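Local coordinates for amphoterin-induced protein 1 (Mus musculus, PDB 2XOT) that promotes the growth and fasciculation of neurites as a homodimerising neuronal cell-adhesion protein and may mediate homophilic and heterophilic cell-cell contacts, at residues S212-Y216 with R217-S221; F241-F245 with F246-E250; W279-P282 with S283-V287. All blocks are in the same frame, centred on the assembly; numbering follows the deposited sequence.

In the fold
Interactions 1 and 2 both belong to the C-terminal cap of the leucine-rich repeats, and interaction 3 lies in the immunoglobulin domain that follows. The first two have centres 16 Å apart and meet on helix 205-216: Q215 of interaction 1 packs its NE2 3.7 Å from CD1 of F241 in interaction 2. Interaction 1 closes the end of that helix, while interaction 2 holds C248, whose disulfide returns to C205 at its start. Interaction 3 stands apart, its centre 26 Å from that of interaction 1 with nearest atoms about 11 Å apart. Even so, R217 of interaction 1 reaches D269 and E327 of the immunoglobulin domain.

Interaction 1: residues S212-Y216 with R217-S221; sequences SHWQY and RQLSS
R217 N donates to H213 O at 2.9 Å, the last regular bond of the helix, and the side chains of the same two residues lie alongside each other, pointing the same way. H213 CG lies anti to the backbone N (chi1 176°), which brings the imidazole up to the side chain of R217. There R217 CG rests over one ring face, 3.9 Å from the centroid of the H213 ring, a CH-pi contact made by the aliphatic root of the arginine. Beyond CG the arginine bends at chi2 and chi3, and its guanidinium plane stands steeply to the ring instead of stacking on it. The charged end turns away to D269 O and to a salt bridge with E327, both in the immunoglobulin domain, so that one side chain ties the repeat cap to the next domain; the H213 ring also meets that of Y251.

After R217 the chain leaves the helix through a Schellman motif. Q218 takes up a positive phi of 55°, its N bonds to Q215 O at 2.9 Å, and L219 N reaches back to W214 O at 3.1 Å with a nearly straight N-H. This fold-back also brings together the apolar pair classically found in the motif: L219 CD1 sits over the indole of W214, 3.6 Å from W214 CG and offset toward the rim. At the six-membered ring S221 OG comes obliquely to 3.6 Å from W214 CE3, while its hydrogen bond goes to K191 O. An alanine in place of W214 would probably leave L219 CD1 without its ring face and open a gap between the helix end and helices 188-191 and 220-223, whose K191 and V222 also touch the indole.

Interaction 2: residues F241-F245 with F246-E250; sequences FSLDF and FNCSE
L243 and F246 make the tightest side-chain contact of this turn, CD2 of L243 lying 3.3 Å from CD2 of F246. The leucine methyl comes at the phenyl ring obliquely, and a further neighbour sits above that ring: the carbonyl S242 O lies over its centre, 4.1 Å from the plane of the F246 ring. S242 OG approaches the far end of the same ring, 3.7 Å from F246 CE2, but spends its hydrogen bond on N239 O. F245 meets F246 differently. A chi1 of -164° sets the F245 ring beside its own carbonyl carbon, and F246 CE1 arrives in the plane of that ring at its edge, 4.0 Å from F245 CD2. H238 adds a further aromatic contact, its ring roughly perpendicular to that of F246.

The backbone of the turn sets the positions of these aromatics. D244 to N247 form a type I beta turn closed by N247 N to D244 O at 3.0 Å, and N247 then takes a positive phi that turns the chain back. L243 O accepts C248 N at 3.2 Å and, weakly, F246 N.

The turn belongs to the cysteine-flanked cap that closes the leucine-rich repeats. C248 is joined by a disulfide to C205, at the beginning of helix 205-216, and C248 SG packs 4.0 Å from L243 CB, so the buried leucine lies beside the crosslink. On that helix Y208 touches both L243 and D244. F245, F246 and N247 are exposed and touch a crystal neighbour, whose presence may influence their side-chain positions. N247 is an N-glycosylation site, although no sugar is present on it in this structure.

Interaction 3: residues W279-P282 with S283-V287; sequences WVSP and SNEQV
W279 and V287 turn toward the same interior, V287 CG2 packing 3.8 Å from W279 CB, at the root of the tryptophan and not against its ring. The indole leads away from the turn. It runs in among C268, C318 and L303, and its NE1 bonds to G301 O, placing it as the core tryptophan of strand C that packs on the intersheet disulfide of immunoglobulin domains. The next residue faces the other way: V280, whose CG1 stands opposite the backbone N (chi1 -179°), lies alongside N284 and points in the same direction, CG1 touching N284 OD1 at 3.4 Å. Y319 of the neighbouring strand also meets this valine.

Between these two faces the backbone doubles back in a short hairpin-like turn with a single antiparallel bridge, probably the C-C' turn of the I-set fold. V280 and Q286 form a non-hydrogen-bonded pair, flanked by S281 N to E285 O at 2.8 Å and by V287 N to W279 O at 3.0 Å. Its loop is a type I turn from S281 to N284 with a G1 beta bulge, N284 N bonding to S281 O at 2.6 Å and N284 at positive phi.

S281 fixes the inside of that turn with its hydroxyl. OG sits between backbone N and carbonyl carbon (chi1 86°) and receives S283 OG at 2.9 Å, joined by weak bonds from S283 N and E285 N, so three donors converge on one oxygen. At the strand end, the extended Q286 chain brings NE2 within 3.2 Å of a water that also accepts from W279 N.

Interaction 1: residues S212-Y216 with R217-S221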
ATOM      1  N   SER B 212     -16.396   9.647  26.164  1.00 25.78           N
ATOM      2  CA  SER B 212     -16.907   8.520  26.945  1.00 27.19           C
ATOM      3  C   SER B 212     -17.585   7.502  26.023  1.00 26.83           C
ATOM      4  O   SER B 212     -17.334   6.313  26.109  1.00 27.96           O
ATOM      5  CB  SER B 212     -17.885   9.021  28.015  1.00 27.61           C
ATOM      6  OG  SER B 212     -18.479   7.945  28.727  1.00 30.40           O
ATOM      7  N   HIS B 213     -18.413   7.982  25.108  1.00 26.84           N
ATOM      8  CA  HIS B 213     -18.981   7.125  24.100  1.00 26.57           C
ATOM      9  C   HIS B 213     -17.898   6.441  23.255  1.00 26.43           C
ATOM     10  O   HIS B 213     -17.903   5.219  23.108  1.00 25.02           O
ATOM     11  CB  HIS B 213     -19.952   7.911  23.209  1.00 27.78           C
ATOM     12  CG  HIS B 213     -20.508   7.098  22.084  1.00 28.55           C
ATOM     13  ND1 HIS B 213     -21.198   5.929  22.301  1.00 29.85           N
ATOM     14  CD2 HIS B 213     -20.434   7.253  20.743  1.00 29.20           C
ATOM     15  CE1 HIS B 213     -21.537   5.402  21.141  1.00 30.88           C
ATOM     16  NE2 HIS B 213     -21.091   6.190  20.177  1.00 31.78           N
ATOM     17  N   TRP B 214     -16.949   7.224  22.733  1.00 25.89           N
ATOM     18  CA  TRP B 214     -15.887   6.685  21.889  1.00 25.97           C
ATOM     19  C   TRP B 214     -15.076   5.622  22.610  1.00 26.69           C
ATOM     20  O   TRP B 214     -14.647   4.623  22.004  1.00 27.34           O
ATOM     21  CB  TRP B 214     -14.954   7.808  21.416  1.00 25.84           C
ATOM     22  CG  TRP B 214     -15.585   8.814  20.492  1.00 25.06           C
ATOM     23  CD1 TRP B 214     -16.908   9.090  20.329  1.00 26.48           C
ATOM     24  CD2 TRP B 214     -14.887   9.718  19.640  1.00 25.57           C
ATOM     25  NE1 TRP B 214     -17.074  10.099  19.406  1.00 25.67           N
ATOM     26  CE2 TRP B 214     -15.845  10.497  18.972  1.00 26.25           C
ATOM     27  CE3 TRP B 214     -13.539   9.934  19.369  1.00 26.49           C
ATOM     28  CZ2 TRP B 214     -15.499  11.475  18.048  1.00 26.60           C
ATOM     29  CZ3 TRP B 214     -13.199  10.911  18.461  1.00 26.02           C
ATOM     30  CH2 TRP B 214     -14.173  11.666  17.815  1.00 25.81           C
ATOM     31  N   GLN B 215     -14.871   5.825  23.908  1.00 27.53           N
ATOM     32  CA  GLN B 215     -14.182   4.844  24.743  1.00 28.71           C
ATOM     33  C   GLN B 215     -14.976   3.529  24.915  1.00 29.31           C
ATOM     34  O   GLN B 215     -14.426   2.432  24.796  1.00 29.13           O
ATOM     35  CB  GLN B 215     -13.898   5.449  26.115  1.00 28.61           C
ATOM     36  CG  GLN B 215     -12.993   4.592  26.964  1.00 29.51           C
ATOM     37  CD  GLN B 215     -12.859   5.104  28.369  1.00 29.01           C
ATOM     38  OE1 GLN B 215     -13.848   5.396  29.029  1.00 29.47           O
ATOM     39  NE2 GLN B 215     -11.622   5.230  28.832  1.00 30.35           N
ATOM     40  N   TYR B 216     -16.266   3.652  25.204  1.00 30.36           N
ATOM     41  CA  TYR B 216     -17.145   2.489  25.294  1.00 31.63           C
ATOM     42  C   TYR B 216     -17.127   1.693  23.968  1.00 31.31           C
ATOM     43  O   TYR B 216     -17.127   0.473  23.968  1.00 30.90           O
ATOM     44  CB  TYR B 216     -18.573   2.938  25.653  1.00 33.03           C
ATOM     45  CG  TYR B 216     -19.642   1.882  25.414  1.00 34.82           C
ATOM     46  CD1 TYR B 216     -19.872   0.868  26.332  1.00 36.40           C
ATOM     47  CD2 TYR B 216     -20.422   1.911  24.266  1.00 36.10           C
ATOM     48  CE1 TYR B 216     -20.857  -0.102  26.112  1.00 36.98           C
ATOM     49  CE2 TYR B 216     -21.416   0.947  24.032  1.00 38.11           C
ATOM     50  CZ  TYR B 216     -21.620  -0.056  24.957  1.00 37.40           C
ATOM     51  OH  TYR B 216     -22.601  -1.002  24.721  1.00 38.60           O
ATOM     52  N   ARG B 217     -17.066   2.406  22.848  1.00 30.42           N
ATOM     53  CA  ARG B 217     -17.001   1.789  21.523  1.00 30.06           C
ATOM     54  C   ARG B 217     -15.622   1.235  21.170  1.00 29.85           C
ATOM     55  O   ARG B 217     -15.451   0.611  20.113  1.00 30.21           O
ATOM     56  CB  ARG B 217     -17.442   2.797  20.463  1.00 30.25           C
ATOM     57  CG  ARG B 217     -18.946   3.144  20.505  1.00 30.68           C
ATOM     58  CD  ARG B 217     -19.811   2.000  19.981  1.00 30.73           C
ATOM     59  NE  ARG B 217     -19.169   1.374  18.823  1.00 32.74           N
ATOM     60  CZ  ARG B 217     -19.409   1.660  17.540  1.00 30.55           C
ATOM     61  NH1 ARG B 217     -20.341   2.532  17.197  1.00 30.43           N
ATOM     62  NH2 ARG B 217     -18.731   1.015  16.600  1.00 29.93           N
ATOM     63  N   GLN B 218     -14.642   1.458  22.047  1.00 29.03           N
ATOM     64  CA  GLN B 218     -13.277   1.014  21.836  1.00 29.11           C
ATOM     65  C   GLN B 218     -12.678   1.505  20.530  1.00 27.88           C
ATOM     66  O   GLN B 218     -11.943   0.784  19.865  1.00 28.01           O
ATOM     67  CB  GLN B 218     -13.180  -0.512  21.976  1.00 29.16           C
ATOM     68  CG  GLN B 218     -13.309  -0.951  23.422  1.00 30.66           C
ATOM     69  CD  GLN B 218     -13.118  -2.447  23.582  1.00 32.53           C
ATOM     70  OE1 GLN B 218     -13.969  -3.235  23.188  1.00 37.86           O
ATOM     71  NE2 GLN B 218     -11.983  -2.839  24.141  1.00 38.00           N
ATOM     72  N   LEU B 219     -12.968   2.760  20.193  1.00 26.96           N
ATOM     73  CA  LEU B 219     -12.384   3.405  19.029  1.00 26.26           C
ATOM     74  C   LEU B 219     -10.892   3.641  19.283  1.00 25.87           C
ATOM     75  O   LEU B 219     -10.509   4.058  20.369  1.00 24.74           O
ATOM     76  CB  LEU B 219     -13.084   4.737  18.752  1.00 25.84           C
ATOM     77  CG  LEU B 219     -14.597   4.700  18.528  1.00 25.87           C
ATOM     78  CD1 LEU B 219     -15.102   6.084  18.154  1.00 26.27           C
ATOM     79  CD2 LEU B 219     -15.032   3.652  17.477  1.00 27.15           C
ATOM     80  N   SER B 220     -10.072   3.371  18.271  1.00 25.93           N
ATOM     81  CA  SER B 220      -8.610   3.446  18.381  1.00 26.54           C
ATOM     82  C   SER B 220      -8.125   4.812  18.737  1.00 26.69           C
ATOM     83  O   SER B 220      -7.163   4.952  19.479  1.00 26.51           O
ATOM     84  CB  SER B 220      -7.971   3.058  17.067  1.00 26.64           C
ATOM     85  OG  SER B 220      -8.428   1.785  16.697  1.00 26.80           O
ATOM     86  N   SER B 221      -8.801   5.824  18.194  1.00 27.55           N
ATOM     87  CA  SER B 221      -8.463   7.227  18.464  1.00 28.03           C
ATOM     88  C   SER B 221      -8.471   7.528  19.977  1.00 28.14           C
ATOM     89  O   SER B 221      -7.730   8.392  20.450  1.00 28.94           O
ATOM     90  CB  SER B 221      -9.427   8.159  17.702  1.00 27.29           C
ATOM     91  OG  SER B 221     -10.791   7.934  18.047  1.00 27.40           O
TER

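Interaction 2: residues F241-F245 with F246-E250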
ATOM      1  N   PHE B 241     -11.014  11.768  30.778  1.00 29.24           N
ATOM      2  CA  PHE B 241     -11.691  10.652  31.453  1.00 29.42           C
ATOM      3  C   PHE B 241     -11.759  10.775  32.980  1.00 29.92           C
ATOM      4  O   PHE B 241     -12.337   9.928  33.633  1.00 30.74           O
ATOM      5  CB  PHE B 241     -11.111   9.310  30.991  1.00 28.54           C
ATOM      6  CG  PHE B 241     -11.209   9.129  29.523  1.00 27.68           C
ATOM      7  CD1 PHE B 241     -12.439   8.859  28.938  1.00 27.18           C
ATOM      8  CD2 PHE B 241     -10.104   9.339  28.706  1.00 26.44           C
ATOM      9  CE1 PHE B 241     -12.563   8.745  27.570  1.00 26.11           C
ATOM     10  CE2 PHE B 241     -10.218   9.243  27.323  1.00 26.58           C
ATOM     11  CZ  PHE B 241     -11.452   8.940  26.751  1.00 25.63           C
ATOM     12  N   SER B 242     -11.239  11.860  33.537  1.00 30.58           N
ATOM     13  CA  SER B 242     -11.463  12.141  34.946  1.00 31.75           C
ATOM     14  C   SER B 242     -12.771  12.945  35.170  1.00 31.94           C
ATOM     15  O   SER B 242     -13.259  13.031  36.296  1.00 32.69           O
ATOM     16  CB  SER B 242     -10.234  12.850  35.530  1.00 31.47           C
ATOM     17  OG  SER B 242     -10.306  14.234  35.305  1.00 33.40           O
ATOM     18  N   LEU B 243     -13.368  13.485  34.100  1.00 32.19           N
ATOM     19  CA  LEU B 243     -14.565  14.350  34.227  1.00 32.03           C
ATOM     20  C   LEU B 243     -15.816  13.685  34.826  1.00 31.63           C
ATOM     21  O   LEU B 243     -16.733  14.388  35.245  1.00 30.67           O
ATOM     22  CB  LEU B 243     -14.940  15.007  32.890  1.00 31.82           C
ATOM     23  CG  LEU B 243     -14.037  16.110  32.311  1.00 32.71           C
ATOM     24  CD1 LEU B 243     -14.816  17.025  31.405  1.00 33.12           C
ATOM     25  CD2 LEU B 243     -13.366  16.908  33.386  1.00 35.02           C
ATOM     26  N   ASP B 244     -15.859  12.356  34.885  1.00 31.89           N
ATOM     27  CA  ASP B 244     -16.966  11.665  35.567  1.00 32.22           C
ATOM     28  C   ASP B 244     -16.887  11.946  37.060  1.00 32.39           C
ATOM     29  O   ASP B 244     -17.892  12.195  37.719  1.00 32.43           O
ATOM     30  CB  ASP B 244     -16.945  10.158  35.310  1.00 33.08           C
ATOM     31  CG  ASP B 244     -15.677   9.489  35.817  1.00 34.80           C
ATOM     32  OD1 ASP B 244     -14.606  10.130  35.780  1.00 37.72           O
ATOM     33  OD2 ASP B 244     -15.751   8.320  36.252  1.00 38.55           O
ATOM     34  N   PHE B 245     -15.670  11.950  37.583  1.00 32.64           N
ATOM     35  CA  PHE B 245     -15.462  12.332  38.953  1.00 33.29           C
ATOM     36  C   PHE B 245     -16.010  13.734  39.218  1.00 34.19           C
ATOM     37  O   PHE B 245     -16.562  13.981  40.288  1.00 34.68           O
ATOM     38  CB  PHE B 245     -13.973  12.258  39.326  1.00 33.11           C
ATOM     39  CG  PHE B 245     -13.725  12.273  40.811  1.00 32.70           C
ATOM     40  CD1 PHE B 245     -14.200  11.240  41.615  1.00 32.02           C
ATOM     41  CD2 PHE B 245     -13.059  13.328  41.404  1.00 32.52           C
ATOM     42  CE1 PHE B 245     -13.980  11.247  42.981  1.00 31.89           C
ATOM     43  CE2 PHE B 245     -12.849  13.350  42.782  1.00 32.45           C
ATOM     44  CZ  PHE B 245     -13.307  12.303  43.564  1.00 32.12           C
ATOM     45  N   PHE B 246     -15.900  14.639  38.248  1.00 35.27           N
ATOM     46  CA  PHE B 246     -16.363  16.013  38.444  1.00 36.68           C
ATOM     47  C   PHE B 246     -17.866  16.184  38.167  1.00 37.33           C
ATOM     48  O   PHE B 246     -18.334  17.311  37.974  1.00 37.14           O
ATOM     49  CB  PHE B 246     -15.564  16.978  37.570  1.00 36.73           C
ATOM     50  CG  PHE B 246     -14.068  16.878  37.719  1.00 37.12           C
ATOM     51  CD1 PHE B 246     -13.470  16.386  38.876  1.00 36.93           C
ATOM     52  CD2 PHE B 246     -13.246  17.334  36.694  1.00 36.90           C
ATOM     53  CE1 PHE B 246     -12.072  16.330  38.983  1.00 38.19           C
ATOM     54  CE2 PHE B 246     -11.856  17.283  36.797  1.00 37.36           C
ATOM     55  CZ  PHE B 246     -11.269  16.782  37.937  1.00 37.40           C
ATOM     56  N   ASN B 247     -18.597  15.063  38.140  1.00 38.16           N
ATOM     57  CA  ASN B 247     -20.069  15.006  38.134  1.00 39.15           C
ATOM     58  C   ASN B 247     -20.700  15.132  36.758  1.00 39.71           C
ATOM     59  O   ASN B 247     -21.910  15.352  36.639  1.00 39.91           O
ATOM     60  CB  ASN B 247     -20.708  15.994  39.142  1.00 39.98           C
ATOM     61  CG  ASN B 247     -20.493  15.573  40.586  1.00 42.82           C
ATOM     62  OD1 ASN B 247     -20.748  14.419  40.945  1.00 48.60           O
ATOM     63  ND2 ASN B 247     -20.033  16.501  41.426  1.00 45.30           N
ATOM     64  N   CYS B 248     -19.896  14.960  35.715  1.00 40.04           N
ATOM     65  CA  CYS B 248     -20.432  14.888  34.371  1.00 40.16           C
ATOM     66  C   CYS B 248     -21.170  13.566  34.148  1.00 41.82           C
ATOM     67  O   CYS B 248     -20.683  12.500  34.516  1.00 41.49           O
ATOM     68  CB  CYS B 248     -19.323  15.069  33.342  1.00 39.82           C
ATOM     69  SG  CYS B 248     -18.567  16.736  33.383  1.00 36.27           S
ATOM     70  N   SER B 249     -22.352  13.665  33.540  1.00 43.91           N
ATOM     71  CA  SER B 249     -23.180  12.511  33.211  1.00 45.39           C
ATOM     72  C   SER B 249     -22.480  11.658  32.160  1.00 46.85           C
ATOM     73  O   SER B 249     -21.850  12.192  31.242  1.00 46.99           O
ATOM     74  CB  SER B 249     -24.558  12.978  32.708  1.00 45.21           C
ATOM     75  N   GLU B 250     -22.575  10.337  32.303  1.00 48.64           N
ATOM     76  CA  GLU B 250     -21.920   9.415  31.383  1.00 50.09           C
ATOM     77  C   GLU B 250     -22.655   9.492  30.050  1.00 51.65           C
ATOM     78  O   GLU B 250     -23.572  10.299  29.899  1.00 52.30           O
ATOM     79  CB  GLU B 250     -21.933   8.001  31.937  1.00 49.97           C
TER

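Interaction 3: residues W279-P282 with S283-V287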
ATOM      1  N   TRP B 279     -27.453  -9.086  10.707  1.00 26.54           N
ATOM      2  CA  TRP B 279     -28.453  -8.631  11.668  1.00 26.23           C
ATOM      3  C   TRP B 279     -29.335  -9.792  12.114  1.00 26.98           C
ATOM      4  O   TRP B 279     -29.734 -10.633  11.297  1.00 25.98           O
ATOM      5  CB  TRP B 279     -29.362  -7.596  11.036  1.00 25.62           C
ATOM      6  CG  TRP B 279     -28.780  -6.251  10.881  1.00 24.34           C
ATOM      7  CD1 TRP B 279     -28.209  -5.721   9.761  1.00 23.74           C
ATOM      8  CD2 TRP B 279     -28.799  -5.215  11.853  1.00 22.00           C
ATOM      9  NE1 TRP B 279     -27.860  -4.411   9.989  1.00 21.09           N
ATOM     10  CE2 TRP B 279     -28.211  -4.082  11.269  1.00 22.28           C
ATOM     11  CE3 TRP B 279     -29.263  -5.135  13.165  1.00 22.38           C
ATOM     12  CZ2 TRP B 279     -28.041  -2.892  11.964  1.00 22.90           C
ATOM     13  CZ3 TRP B 279     -29.104  -3.955  13.849  1.00 23.53           C
ATOM     14  CH2 TRP B 279     -28.494  -2.853  13.252  1.00 23.96           C
ATOM     15  N   VAL B 280     -29.632  -9.800  13.405  1.00 28.17           N
ATOM     16  CA  VAL B 280     -30.463 -10.798  14.056  1.00 29.40           C
ATOM     17  C   VAL B 280     -31.565 -10.025  14.793  1.00 30.84           C
ATOM     18  O   VAL B 280     -31.304  -8.917  15.316  1.00 30.54           O
ATOM     19  CB  VAL B 280     -29.638 -11.631  15.075  1.00 29.63           C
ATOM     20  CG1 VAL B 280     -30.502 -12.706  15.743  1.00 30.30           C
ATOM     21  CG2 VAL B 280     -28.421 -12.256  14.400  1.00 28.50           C
ATOM     22  N   SER B 281     -32.766 -10.619  14.856  1.00 31.67           N
ATOM     23  CA  SER B 281     -33.974  -9.955  15.335  1.00 33.12           C
ATOM     24  C   SER B 281     -34.247 -10.255  16.806  1.00 34.13           C
ATOM     25  O   SER B 281     -33.633 -11.146  17.376  1.00 34.21           O
ATOM     26  CB  SER B 281     -35.173 -10.411  14.489  1.00 33.40           C
ATOM     27  OG  SER B 281     -35.715 -11.618  15.004  1.00 34.65           O
ATOM     28  N   PRO B 282     -35.178  -9.518  17.434  1.00 35.81           N
ATOM     29  CA  PRO B 282     -35.503  -9.767  18.839  1.00 36.99           C
ATOM     30  C   PRO B 282     -35.896 -11.216  19.108  1.00 38.68           C
ATOM     31  O   PRO B 282     -35.665 -11.723  20.211  1.00 39.22           O
ATOM     32  CB  PRO B 282     -36.679  -8.827  19.093  1.00 37.41           C
ATOM     33  CG  PRO B 282     -36.515  -7.753  18.085  1.00 36.32           C
ATOM     34  CD  PRO B 282     -35.965  -8.401  16.886  1.00 35.97           C
ATOM     35  N   SER B 283     -36.467 -11.876  18.100  1.00 40.19           N
ATOM     36  CA  SER B 283     -36.795 -13.301  18.182  1.00 41.44           C
ATOM     37  C   SER B 283     -35.591 -14.208  17.885  1.00 42.01           C
ATOM     38  O   SER B 283     -35.753 -15.427  17.743  1.00 42.56           O
ATOM     39  CB  SER B 283     -37.901 -13.632  17.184  1.00 41.55           C
ATOM     40  OG  SER B 283     -37.349 -13.810  15.893  1.00 42.70           O
ATOM     41  N   ASN B 284     -34.400 -13.618  17.777  1.00 42.27           N
ATOM     42  CA  ASN B 284     -33.162 -14.355  17.508  1.00 42.44           C
ATOM     43  C   ASN B 284     -33.113 -15.044  16.136  1.00 42.95           C
ATOM     44  O   ASN B 284     -32.474 -16.083  15.993  1.00 43.25           O
ATOM     45  CB  ASN B 284     -32.892 -15.373  18.637  1.00 42.52           C
ATOM     46  CG  ASN B 284     -31.413 -15.569  18.913  1.00 41.56           C
ATOM     47  OD1 ASN B 284     -30.570 -14.997  18.244  1.00 41.25           O
ATOM     48  ND2 ASN B 284     -31.099 -16.384  19.906  1.00 40.46           N
ATOM     49  N   GLU B 285     -33.765 -14.451  15.131  1.00 43.20           N
ATOM     50  CA  GLU B 285     -33.733 -14.951  13.746  1.00 43.51           C
ATOM     51  C   GLU B 285     -32.966 -13.980  12.849  1.00 43.24           C
ATOM     52  O   GLU B 285     -33.047 -12.774  13.048  1.00 43.70           O
ATOM     53  CB  GLU B 285     -35.160 -15.078  13.195  1.00 44.29           C
ATOM     54  CG  GLU B 285     -36.173 -15.820  14.108  1.00 46.91           C
ATOM     55  CD  GLU B 285     -36.216 -17.323  13.886  1.00 49.90           C
ATOM     56  OE1 GLU B 285     -36.481 -17.748  12.738  1.00 52.54           O
ATOM     57  OE2 GLU B 285     -36.015 -18.083  14.868  1.00 52.35           O
ATOM     58  N   GLN B 286     -32.247 -14.478  11.850  1.00 43.21           N
ATOM     59  CA  GLN B 286     -31.558 -13.582  10.922  1.00 43.38           C
ATOM     60  C   GLN B 286     -32.556 -12.788  10.096  1.00 44.33           C
ATOM     61  O   GLN B 286     -33.513 -13.353   9.559  1.00 43.70           O
ATOM     62  CB  GLN B 286     -30.628 -14.335   9.979  1.00 43.24           C
ATOM     63  CG  GLN B 286     -29.821 -13.406   9.085  1.00 42.57           C
ATOM     64  CD  GLN B 286     -28.815 -14.126   8.233  1.00 43.18           C
ATOM     65  OE1 GLN B 286     -28.718 -15.347   8.270  1.00 45.57           O
ATOM     66  NE2 GLN B 286     -28.049 -13.376   7.459  1.00 43.36           N
ATOM     67  N   VAL B 287     -32.292 -11.487   9.961  1.00 45.64           N
ATOM     68  CA  VAL B 287     -33.199 -10.561   9.284  1.00 47.17           C
ATOM     69  C   VAL B 287     -33.345 -10.871   7.794  1.00 48.27           C
ATOM     70  O   VAL B 287     -34.432 -11.279   7.359  1.00 49.21           O
ATOM     71  CB  VAL B 287     -32.784  -9.081   9.500  1.00 46.73           C
ATOM     72  CG1 VAL B 287     -33.587  -8.163   8.590  1.00 46.00           C
ATOM     73  CG2 VAL B 287     -32.949  -8.697  10.976  1.00 45.55           C
TER
HETATM   74  O   HOH W   1     -28.680 -10.305   8.295  1.00 53.24           O